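PDB 5Y1A: 35 kDa hemin binding protein from Porphyromonas gingivalis, which probably acts as a hemin-binding virulence factor with a thioredoxin domain, and is exported as a cargo of the type IX secretion system. Local coordinates for residues Thr44-Gly49 with Lys190-Gln195; Gln75-Tyr80 with His204-Leu209; Leu178-Tyr183 with Asp219-Ala224; Ala163-Lys168 with Phe229-Glu234. All coordinates share one frame; numbering follows the deposited sequence. Where two conformers were deposited one is given.

The four contacts run from the thioredoxin domain to the adjoining β-sandwich, probably the immunoglobulin-like domain. Interaction 1 holds C48, part of a C48/C51 pair that resembles a thioredoxin CxxC site, and is joined to interaction 2 (centres about 11 Å apart) by probable backbone hydrogen bonds of T44 with V78 and Y80. Interaction 2 then reaches interaction 3 along strand 207-220, V208 CG2 lying 3.6 Å from Y183 CD2. Interactions 3 and 4, centres about 9 Å apart, belong to the two facing sheets of the sandwich and share a salt bridge, D219 OD2 to K233 NZ at 2.8 Å. Interactions 1 and 4 lie about 33 Å apart between centres.

Interaction 1 of 4, residues Thr44-Gly49 with Lys190-Gln195; sequences TAEWCG and KPINPQ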
# COMPACT_ATOMS: atom_id res chain seq x y z
N THR A 44 6.13 10.84 -10.33
CA THR A 44 5.51 12.13 -10.06
C THR A 44 6.22 12.88 -8.92
O THR A 44 6.99 12.28 -8.15
CB THR A 44 3.99 11.92 -9.75
OG1 THR A 44 3.30 13.18 -9.75
CG2 THR A 44 3.79 11.23 -8.39
N ALA A 45 5.94 14.17 -8.79
CA ALA A 45 6.41 14.96 -7.65
C ALA A 45 5.52 16.13 -7.33
O ALA A 45 4.86 16.68 -8.22
CB ALA A 45 7.84 15.43 -7.87
N GLU A 46 5.53 16.55 -6.07
CA GLU A 46 4.68 17.65 -5.61
C GLU A 46 5.07 19.00 -6.22
O GLU A 46 4.22 19.90 -6.37
CB GLU A 46 4.65 17.69 -4.09
CG GLU A 46 3.79 16.54 -3.53
CD GLU A 46 3.69 16.52 -2.01
OE1 GLU A 46 4.49 17.24 -1.37
OE2 GLU A 46 2.85 15.76 -1.47
N TRP A 47 6.34 19.12 -6.61
CA TRP A 47 6.83 20.35 -7.27
C TRP A 47 6.54 20.38 -8.77
O TRP A 47 6.75 21.41 -9.43
CB TRP A 47 8.34 20.54 -6.99
CG TRP A 47 9.19 19.32 -7.32
CD1 TRP A 47 9.76 18.46 -6.43
CD2 TRP A 47 9.54 18.83 -8.63
NE1 TRP A 47 10.44 17.46 -7.10
CE2 TRP A 47 10.33 17.67 -8.45
CE3 TRP A 47 9.27 19.26 -9.95
CZ2 TRP A 47 10.82 16.91 -9.53
CZ3 TRP A 47 9.78 18.53 -11.01
CH2 TRP A 47 10.54 17.36 -10.80
N CYS A 48 6.07 19.27 -9.31
CA CYS A 48 5.91 19.10 -10.77
C CYS A 48 4.54 19.60 -11.23
O CYS A 48 3.51 18.97 -10.95
CB CYS A 48 6.13 17.62 -11.13
SG CYS A 48 5.70 17.18 -12.83
N GLY A 49 4.52 20.76 -11.88
CA GLY A 49 3.24 21.39 -12.29
C GLY A 49 2.45 20.59 -13.31
O GLY A 49 1.23 20.70 -13.40
N LYS A 190 -3.82 14.21 1.58
CA LYS A 190 -3.38 15.60 1.54
C LYS A 190 -1.89 15.66 1.18
O LYS A 190 -1.09 14.97 1.81
CB LYS A 190 -3.61 16.30 2.89
CG LYS A 190 -3.21 17.78 2.84
CD LYS A 190 -3.70 18.55 4.08
CE LYS A 190 -3.57 20.07 3.87
NZ LYS A 190 -3.57 20.80 5.20
N PRO A 191 -1.53 16.44 0.15
CA PRO A 191 -0.10 16.59 -0.17
C PRO A 191 0.72 17.09 1.02
O PRO A 191 0.18 17.78 1.90
CB PRO A 191 -0.10 17.62 -1.30
CG PRO A 191 -1.43 17.41 -1.98
CD PRO A 191 -2.37 17.17 -0.82
N ILE A 192 2.01 16.74 1.04
CA ILE A 192 2.90 17.13 2.14
C ILE A 192 3.21 18.63 2.01
O ILE A 192 3.16 19.38 3.00
CB ILE A 192 4.22 16.28 2.15
CG1 ILE A 192 3.93 14.80 2.49
CG2 ILE A 192 5.29 16.93 3.06
CD1 ILE A 192 3.15 14.53 3.80
N ASN A 193 3.53 19.05 0.79
CA ASN A 193 3.57 20.46 0.38
C ASN A 193 2.56 20.64 -0.74
O ASN A 193 2.30 19.67 -1.48
CB ASN A 193 4.99 20.80 -0.10
CG ASN A 193 6.04 20.57 0.97
OD1 ASN A 193 6.88 19.67 0.86
ND2 ASN A 193 5.97 21.37 2.04
N PRO A 194 1.96 21.84 -0.89
CA PRO A 194 0.94 21.97 -1.94
C PRO A 194 1.42 21.49 -3.31
O PRO A 194 2.55 21.78 -3.73
CB PRO A 194 0.62 23.46 -1.94
CG PRO A 194 0.82 23.85 -0.50
CD PRO A 194 2.08 23.09 -0.11
N GLN A 195 0.56 20.70 -3.96
CA GLN A 195 0.88 20.16 -5.28
C GLN A 195 0.90 21.29 -6.32
O GLN A 195 -0.10 22.00 -6.52
CB GLN A 195 -0.12 19.07 -5.65
CG GLN A 195 0.03 18.53 -7.10
CD GLN A 195 1.32 17.77 -7.31
OE1 GLN A 195 1.61 16.83 -6.59
NE2 GLN A 195 2.09 18.15 -8.35
O HOH W 1 2.23 14.23 -7.50
O HOH W 2 6.80 18.35 -1.46
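The carbonyl oxygen A45 O is gripped by two N-H groups. C48 N closes a type I turn onto it within 44-49, and Q195 NE2 reaches it from 190-195 at 3.1 Å. This turn leads into helix 51-63 and carries C48, the first cysteine of a probable thioredoxin-type CxxC, so 190-195 packs beside what is probably the redox site. The Q195 bond is well directed: the donor lies on a lone pair in the carbonyl plane, and A45 O sits nearly in the plane of the amide. A bend at chi2 (67°), with CG anti to the backbone N, carries this amide across the turn. Its other end, OE1, accepts from H204 NE2 and from a water that also bonds T44 OG1, which fixes the flip of the amide.

E46 works in the opposite direction, its extended chain laying a carboxylate against the backbone of the loop. N193 N bonds OE1 at 3.0 Å, almost straight (168°) but from above the carboxylate plane, while I192 N bonds OE2 at 2.8 Å, though the position of OE2, crowded by H204, is less certain. Two successive peptide N-H groups thus hold one carboxylate, probably favouring its charged form. Where E46 and Q195 cross, their flat groups stand 82° apart. A water also bridges E46 and N193, donating to E46 OE1 at 2.6 Å and to N193 OD1 at 2.7 Å.

Interaction 2 of 4, residues Gln75-Tyr80 with His204-Leu209; sequences QTFVHY and HQHTVL
Packing is tightest where the backbones of F77 and T207 meet in a single bridge, the strand segments crossing at 59°. F77 N gives a hydrogen bond to H206 O at 2.9 Å, somewhat bent, and V208 N returns a straighter one to F77 O at 3.0 Å. H206 O also lies at the edge of the F77 ring, near its plane. On one flank V208 CG2 packs 3.8 Å from T76 CB. A water behind the bridge is held three times, accepting from H79 N and donating to F77 O and V208 O, so that F77 O serves two donors.

Further along, two histidines form an edge-to-face pair. H79 directs its CE1 edge over a face of H204, 3.7 Å from H204 NE2, with the ring planes 65° apart. D82 binds H79 ND1 and fixes the ring's flip, while a water joins H79 NE2 to T207 OG1. The D82 carboxylate on ND1 would probably polarise the H79 ring, whose charge is not seen.

The opposite end is looser. The extended Q75 chain puts NE2 3.5 Å from H206 NE2, amide and ring planes oblique to each other, and a water bonds H206 NE2 at 2.7 Å but reaches Q75 NE2 only weakly. H206 points this way because its backbone is left-handed (phi 53°), the first position of a G1 β-bulge at the start of strand 207-220, where the sandwich docks against the central sheet of the thioredoxin fold.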
# COMPACT_ATOMS: atom_id res chain seq x y z
N GLN A 75 -3.52 1.34 -10.19
CA GLN A 75 -2.56 2.44 -10.31
C GLN A 75 -1.70 2.59 -9.06
O GLN A 75 -2.12 2.29 -7.94
CB GLN A 75 -3.28 3.79 -10.50
CG GLN A 75 -4.24 3.90 -11.66
CD GLN A 75 -4.98 5.24 -11.59
OE1 GLN A 75 -4.38 6.29 -11.81
NE2 GLN A 75 -6.26 5.20 -11.25
N THR A 76 -0.46 3.02 -9.27
CA THR A 76 0.41 3.42 -8.16
C THR A 76 1.18 4.67 -8.57
O THR A 76 1.54 4.81 -9.74
CB THR A 76 1.42 2.33 -7.79
OG1 THR A 76 2.34 2.14 -8.87
CG2 THR A 76 0.74 1.01 -7.48
N PHE A 77 1.37 5.60 -7.63
CA PHE A 77 2.13 6.83 -7.88
C PHE A 77 3.34 6.80 -6.98
O PHE A 77 3.21 6.64 -5.76
CB PHE A 77 1.28 8.08 -7.60
CG PHE A 77 0.22 8.32 -8.64
CD1 PHE A 77 0.39 9.31 -9.62
CD2 PHE A 77 -0.94 7.53 -8.66
CE1 PHE A 77 -0.58 9.50 -10.63
CE2 PHE A 77 -1.92 7.72 -9.65
CZ PHE A 77 -1.75 8.71 -10.64
N VAL A 78 4.52 6.96 -7.58
CA VAL A 78 5.80 6.86 -6.89
C VAL A 78 6.43 8.24 -6.92
O VAL A 78 6.68 8.79 -8.00
CB VAL A 78 6.75 5.87 -7.62
CG1 VAL A 78 8.11 5.84 -6.92
CG2 VAL A 78 6.14 4.44 -7.67
N HIS A 79 6.65 8.81 -5.74
CA HIS A 79 7.15 10.18 -5.63
C HIS A 79 8.67 10.23 -5.57
O HIS A 79 9.28 9.33 -5.01
CB HIS A 79 6.56 10.83 -4.40
CG HIS A 79 5.18 11.37 -4.61
ND1 HIS A 79 4.92 12.71 -4.73
CD2 HIS A 79 4.00 10.73 -4.80
CE1 HIS A 79 3.63 12.89 -4.95
NE2 HIS A 79 3.05 11.70 -5.01
N TYR A 80 9.26 11.29 -6.13
CA TYR A 80 10.70 11.49 -5.98
C TYR A 80 11.11 12.94 -5.77
O TYR A 80 10.52 13.86 -6.36
CB TYR A 80 11.46 10.89 -7.17
CG TYR A 80 12.94 10.71 -6.89
CD1 TYR A 80 13.36 9.82 -5.90
CD2 TYR A 80 13.92 11.40 -7.62
CE1 TYR A 80 14.69 9.62 -5.62
CE2 TYR A 80 15.31 11.20 -7.33
CZ TYR A 80 15.65 10.29 -6.33
OH TYR A 80 16.95 9.99 -5.96
N HIS A 204 -3.82 13.56 -3.47
CA HIS A 204 -3.12 12.45 -4.13
C HIS A 204 -4.00 11.21 -4.07
O HIS A 204 -4.83 11.08 -3.16
CB HIS A 204 -1.77 12.16 -3.46
CG HIS A 204 -0.77 13.26 -3.59
ND1 HIS A 204 0.04 13.67 -2.55
CD2 HIS A 204 -0.45 14.04 -4.65
CE1 HIS A 204 0.82 14.64 -2.98
NE2 HIS A 204 0.55 14.88 -4.25
N GLN A 205 -3.84 10.30 -5.04
CA GLN A 205 -4.53 9.02 -5.01
C GLN A 205 -3.55 7.89 -5.29
O GLN A 205 -2.55 8.11 -5.98
CB GLN A 205 -5.62 8.98 -6.09
CG GLN A 205 -6.66 10.06 -5.97
CD GLN A 205 -7.48 9.98 -4.71
OE1 GLN A 205 -7.48 8.95 -4.02
NE2 GLN A 205 -8.23 11.05 -4.41
N HIS A 206 -3.85 6.69 -4.78
CA HIS A 206 -3.11 5.47 -5.13
C HIS A 206 -1.59 5.68 -4.92
O HIS A 206 -0.78 5.24 -5.73
CB HIS A 206 -3.39 5.07 -6.60
CG HIS A 206 -4.84 5.18 -6.98
ND1 HIS A 206 -5.82 4.41 -6.40
CD2 HIS A 206 -5.47 5.97 -7.90
CE1 HIS A 206 -6.99 4.72 -6.92
NE2 HIS A 206 -6.81 5.67 -7.82
N THR A 207 -1.22 6.32 -3.81
CA THR A 207 0.15 6.81 -3.64
C THR A 207 0.97 5.85 -2.77
O THR A 207 0.56 5.48 -1.68
CB THR A 207 0.10 8.23 -3.08
OG1 THR A 207 -0.54 9.06 -4.06
CG2 THR A 207 1.50 8.79 -2.76
N VAL A 208 2.12 5.41 -3.28
CA VAL A 208 2.92 4.44 -2.55
C VAL A 208 3.57 5.07 -1.31
O VAL A 208 4.32 6.03 -1.45
CB VAL A 208 4.03 3.84 -3.42
CG1 VAL A 208 4.84 2.84 -2.59
CG2 VAL A 208 3.41 3.16 -4.65
N LEU A 209 3.26 4.56 -0.12
CA LEU A 209 3.96 5.03 1.09
C LEU A 209 4.82 3.98 1.76
O LEU A 209 5.70 4.35 2.58
CB LEU A 209 2.98 5.59 2.13
CG LEU A 209 2.16 6.78 1.61
CD1 LEU A 209 1.29 7.29 2.78
CD2 LEU A 209 3.02 7.92 1.01
O HOH W 3 -8.41 7.20 -9.35
O HOH W 4 4.89 7.67 -3.73
O HOH W 5 0.75 10.86 -5.84

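Interaction 3 of 4, residues Leu178-Tyr183 with Asp219-Ala224; sequences LMLTAY and DALNIA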
# COMPACT_ATOMS: atom_id res chain seq x y z
N LEU A 178 11.25 -15.70 -9.47
CA LEU A 178 10.07 -14.84 -9.49
C LEU A 178 10.09 -14.07 -8.19
O LEU A 178 10.48 -14.61 -7.15
CB LEU A 178 8.79 -15.66 -9.59
CG LEU A 178 8.68 -16.54 -10.85
CD1 LEU A 178 7.39 -17.38 -10.81
CD2 LEU A 178 8.67 -15.67 -12.07
N MET A 179 9.63 -12.83 -8.26
CA MET A 179 9.67 -11.92 -7.13
C MET A 179 8.25 -11.51 -6.75
O MET A 179 7.36 -11.49 -7.59
CB MET A 179 10.46 -10.66 -7.53
CG MET A 179 11.82 -10.93 -8.17
SD MET A 179 12.95 -11.92 -7.13
CE MET A 179 13.28 -10.73 -5.89
N LEU A 180 8.04 -11.19 -5.48
CA LEU A 180 6.81 -10.53 -5.08
C LEU A 180 7.09 -9.17 -4.43
O LEU A 180 7.97 -9.05 -3.54
CB LEU A 180 5.98 -11.43 -4.15
CG LEU A 180 4.61 -10.81 -3.87
CD1 LEU A 180 3.51 -11.68 -4.36
CD2 LEU A 180 4.47 -10.45 -2.39
N THR A 181 6.40 -8.15 -4.92
CA THR A 181 6.46 -6.82 -4.32
C THR A 181 5.07 -6.45 -3.83
O THR A 181 4.07 -6.72 -4.50
CB THR A 181 7.01 -5.78 -5.34
OG1 THR A 181 8.38 -6.08 -5.61
CG2 THR A 181 6.94 -4.36 -4.78
N ALA A 182 5.00 -5.84 -2.65
CA ALA A 182 3.71 -5.33 -2.16
C ALA A 182 3.88 -3.88 -1.70
O ALA A 182 4.88 -3.52 -1.02
CB ALA A 182 3.16 -6.21 -1.04
N TYR A 183 2.88 -3.07 -2.04
CA TYR A 183 2.81 -1.68 -1.65
C TYR A 183 1.62 -1.43 -0.74
O TYR A 183 0.55 -2.05 -0.91
CB TYR A 183 2.61 -0.75 -2.88
CG TYR A 183 3.68 -0.78 -3.95
CD1 TYR A 183 5.02 -1.08 -3.65
CD2 TYR A 183 3.35 -0.42 -5.27
CE1 TYR A 183 6.00 -1.05 -4.68
CE2 TYR A 183 4.30 -0.40 -6.28
CZ TYR A 183 5.63 -0.72 -5.99
OH TYR A 183 6.57 -0.70 -7.01
N ASP A 219 10.71 -9.55 -2.68
CA ASP A 219 11.12 -10.79 -2.01
C ASP A 219 11.12 -11.92 -3.03
O ASP A 219 10.19 -12.01 -3.82
CB ASP A 219 10.11 -11.16 -0.92
CG ASP A 219 10.20 -10.27 0.30
OD1 ASP A 219 11.30 -10.05 0.84
OD2 ASP A 219 9.15 -9.79 0.72
N ALA A 220 12.11 -12.81 -2.95
CA ALA A 220 12.14 -14.04 -3.78
C ALA A 220 10.99 -14.97 -3.41
O ALA A 220 10.76 -15.25 -2.23
CB ALA A 220 13.49 -14.80 -3.61
N LEU A 221 10.26 -15.44 -4.42
CA LEU A 221 9.14 -16.36 -4.18
C LEU A 221 9.57 -17.81 -4.14
O LEU A 221 10.30 -18.28 -5.02
CB LEU A 221 8.07 -16.20 -5.28
CG LEU A 221 7.10 -15.05 -5.14
CD1 LEU A 221 6.34 -14.86 -6.45
CD2 LEU A 221 6.11 -15.29 -3.97
N ASN A 222 9.06 -18.53 -3.15
CA ASN A 222 9.27 -19.95 -3.02
C ASN A 222 8.11 -20.70 -3.66
O ASN A 222 7.03 -20.77 -3.07
CB ASN A 222 9.39 -20.33 -1.55
CG ASN A 222 10.72 -19.90 -0.94
OD1 ASN A 222 10.75 -19.22 0.09
ND2 ASN A 222 11.82 -20.27 -1.59
N ILE A 223 8.33 -21.23 -4.86
CA ILE A 223 7.26 -21.86 -5.63
C ILE A 223 7.33 -23.38 -5.42
O ILE A 223 8.38 -23.99 -5.69
CB ILE A 223 7.40 -21.51 -7.16
CG1 ILE A 223 7.35 -19.98 -7.40
CG2 ILE A 223 6.35 -22.25 -8.01
CD1 ILE A 223 6.00 -19.29 -7.04
N ALA A 224 6.25 -23.96 -4.91
CA ALA A 224 6.16 -25.42 -4.73
C ALA A 224 5.94 -26.16 -6.06
O ALA A 224 5.66 -25.55 -7.10
CB ALA A 224 5.07 -25.77 -3.73
O HOH W 6 11.97 -17.24 -7.01
O HOH W 7 7.19 -8.72 -0.70
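Three backbone hydrogen bonds join 178-183 to 219-224 in an antiparallel pairing within one sheet of the β-sandwich. L180 and D219 form a hydrogen-bonded pair, L180 N giving to D219 O at 2.8 Å and D219 N giving back to L180 O at 2.9 Å. The third bond, L221 N to L178 O, is as straight as that from L180 N, 168°, so the grip extends past the non-hydrogen-bonded pair of M179 and A220.

Next come the side chains. L221 forks over the neighbouring strand: CD2 lies 3.9 Å from L180 CB, and CD1 reaches M179 O and L178 CB. Farther on, L178 CD1 touches I223 CG1 at 4.3 Å. M179 serves the other face of the sheet, where bends at chi2 and chi3 fold its methyl CE back over the D219-A220 peptide, 3.8 Å from A220 N.

An outer shell positions these groups. V251 of the adjacent strand 245-252 touches both L180 and L221, while F165 of the facing sheet packs on L180. The carboxylate of D219 is anchored by a salt bridge to K233, and between it and the strand sits a water that donates to D219 OD2 at 2.6 Å and to L180 O at 3.0 Å.

Interaction 4 of 4, residues Ala163-Lys168 with Phe229-Glu234; sequences ATFTGK and FTIKKE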
# COMPACT_ATOMS: atom_id res chain seq x y z
N ALA A 163 -0.91 -9.05 5.98
CA ALA A 163 -1.26 -9.29 4.59
C ALA A 163 -0.73 -10.67 4.25
O ALA A 163 0.46 -10.95 4.41
CB ALA A 163 -0.65 -8.21 3.69
N THR A 164 -1.63 -11.54 3.82
CA THR A 164 -1.23 -12.87 3.41
C THR A 164 -1.46 -12.96 1.90
O THR A 164 -2.58 -12.73 1.42
CB THR A 164 -2.04 -13.95 4.15
OG1 THR A 164 -1.83 -13.78 5.55
CG2 THR A 164 -1.56 -15.33 3.75
N PHE A 165 -0.38 -13.24 1.16
CA PHE A 165 -0.41 -13.30 -0.29
C PHE A 165 -0.26 -14.75 -0.67
O PHE A 165 0.73 -15.38 -0.30
CB PHE A 165 0.76 -12.52 -0.90
CG PHE A 165 0.89 -11.14 -0.37
CD1 PHE A 165 -0.13 -10.23 -0.55
CD2 PHE A 165 2.00 -10.77 0.40
CE1 PHE A 165 -0.03 -8.94 -0.05
CE2 PHE A 165 2.10 -9.46 0.90
CZ PHE A 165 1.07 -8.56 0.69
N THR A 166 -1.26 -15.27 -1.36
CA THR A 166 -1.24 -16.67 -1.76
C THR A 166 -1.52 -16.70 -3.25
O THR A 166 -2.33 -15.93 -3.75
CB THR A 166 -2.33 -17.51 -1.03
OG1 THR A 166 -3.61 -16.92 -1.26
CG2 THR A 166 -2.05 -17.56 0.49
N GLY A 167 -0.86 -17.60 -3.94
CA GLY A 167 -1.07 -17.65 -5.38
C GLY A 167 -0.53 -18.89 -6.02
O GLY A 167 -0.14 -19.85 -5.35
N LYS A 168 -0.53 -18.89 -7.35
CA LYS A 168 -0.04 -20.02 -8.12
C LYS A 168 0.54 -19.52 -9.42
O LYS A 168 0.09 -18.51 -9.94
CB LYS A 168 -1.18 -21.00 -8.44
CG LYS A 168 -1.46 -22.01 -7.36
CD LYS A 168 -2.36 -23.11 -7.87
CE LYS A 168 -2.39 -24.29 -6.90
NZ LYS A 168 -2.76 -23.87 -5.51
N PHE A 229 2.36 -20.69 -3.82
CA PHE A 229 3.22 -19.94 -2.89
C PHE A 229 2.37 -19.20 -1.85
O PHE A 229 1.19 -18.92 -2.08
CB PHE A 229 4.09 -18.93 -3.63
CG PHE A 229 3.29 -17.82 -4.32
CD1 PHE A 229 2.92 -16.67 -3.62
CD2 PHE A 229 2.92 -17.94 -5.68
CE1 PHE A 229 2.20 -15.64 -4.25
CE2 PHE A 229 2.21 -16.93 -6.32
CZ PHE A 229 1.83 -15.77 -5.59
N THR A 230 3.01 -18.88 -0.72
CA THR A 230 2.39 -18.11 0.35
C THR A 230 3.46 -17.21 0.95
O THR A 230 4.55 -17.69 1.28
CB THR A 230 1.81 -19.00 1.48
OG1 THR A 230 0.83 -19.89 0.95
CG2 THR A 230 1.13 -18.14 2.55
N ILE A 231 3.16 -15.92 1.07
CA ILE A 231 4.02 -14.96 1.78
C ILE A 231 3.12 -14.22 2.76
O ILE A 231 2.04 -13.78 2.36
CB ILE A 231 4.69 -13.93 0.80
CG1 ILE A 231 5.82 -14.63 0.02
CG2 ILE A 231 5.22 -12.68 1.57
CD1 ILE A 231 6.82 -13.70 -0.67
N LYS A 232 3.54 -14.09 4.01
CA LYS A 232 2.77 -13.34 5.00
C LYS A 232 3.61 -12.17 5.52
O LYS A 232 4.79 -12.34 5.87
CB LYS A 232 2.30 -14.23 6.17
CG LYS A 232 1.44 -13.46 7.20
CD LYS A 232 0.88 -14.37 8.33
CE LYS A 232 -0.20 -13.66 9.12
NZ LYS A 232 -0.32 -14.22 10.52
N LYS A 233 3.01 -10.99 5.59
CA LYS A 233 3.69 -9.82 6.16
C LYS A 233 2.89 -9.31 7.36
O LYS A 233 1.66 -9.40 7.39
CB LYS A 233 3.81 -8.70 5.12
CG LYS A 233 4.65 -9.07 3.90
CD LYS A 233 6.13 -9.02 4.24
CE LYS A 233 7.00 -9.24 2.95
NZ LYS A 233 8.44 -9.14 3.33
N GLU A 234 3.59 -8.74 8.33
CA GLU A 234 2.96 -8.13 9.49
C GLU A 234 3.68 -6.81 9.76
O GLU A 234 4.85 -6.82 10.18
CB GLU A 234 3.05 -9.09 10.69
CG GLU A 234 2.55 -8.52 12.00
CD GLU A 234 2.73 -9.47 13.18
OE1 GLU A 234 3.61 -9.21 14.02
OE2 GLU A 234 1.99 -10.47 13.25
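The F229 ring lies flat over the backbone of G167, whose N sits 3.6 Å above the ring plane and over its centre. G167 CA adds a CH-pi contact, 3.8 Å from the ring centroid and 26° off the normal. What brings the ring there is the crowded first torsion of F229 (65°), with CG between the backbone N and the carbonyl carbon, which folds the side chain back across the neighbouring strand. The F165 ring is used differently: A163 O stands over one face near the rim, while I231 CG2 meets the edge in plane, 3.9 Å from CD2, and K233 CG approaches CE2 at 4.0 Å.

Beneath these rings six backbone hydrogen bonds join the strands at three hydrogen-bonded pairs, the straightest being F165 N to I231 O at 2.8 Å (176°). At the glycine end F229 N meets G167 O from well above the carbonyl plane. T164, T166 and T230 line the other face, with T166 CG2 3.7 Å from T230 OG1.

From the facing sheet A182, V247 and A249 pack on F165, and K233 NZ bonds L212 O. A cross-strand aromatic laid over a glycine is a known feature of antiparallel sheets, here at the edge of a β-sandwich consistent with an immunoglobulin-like fold.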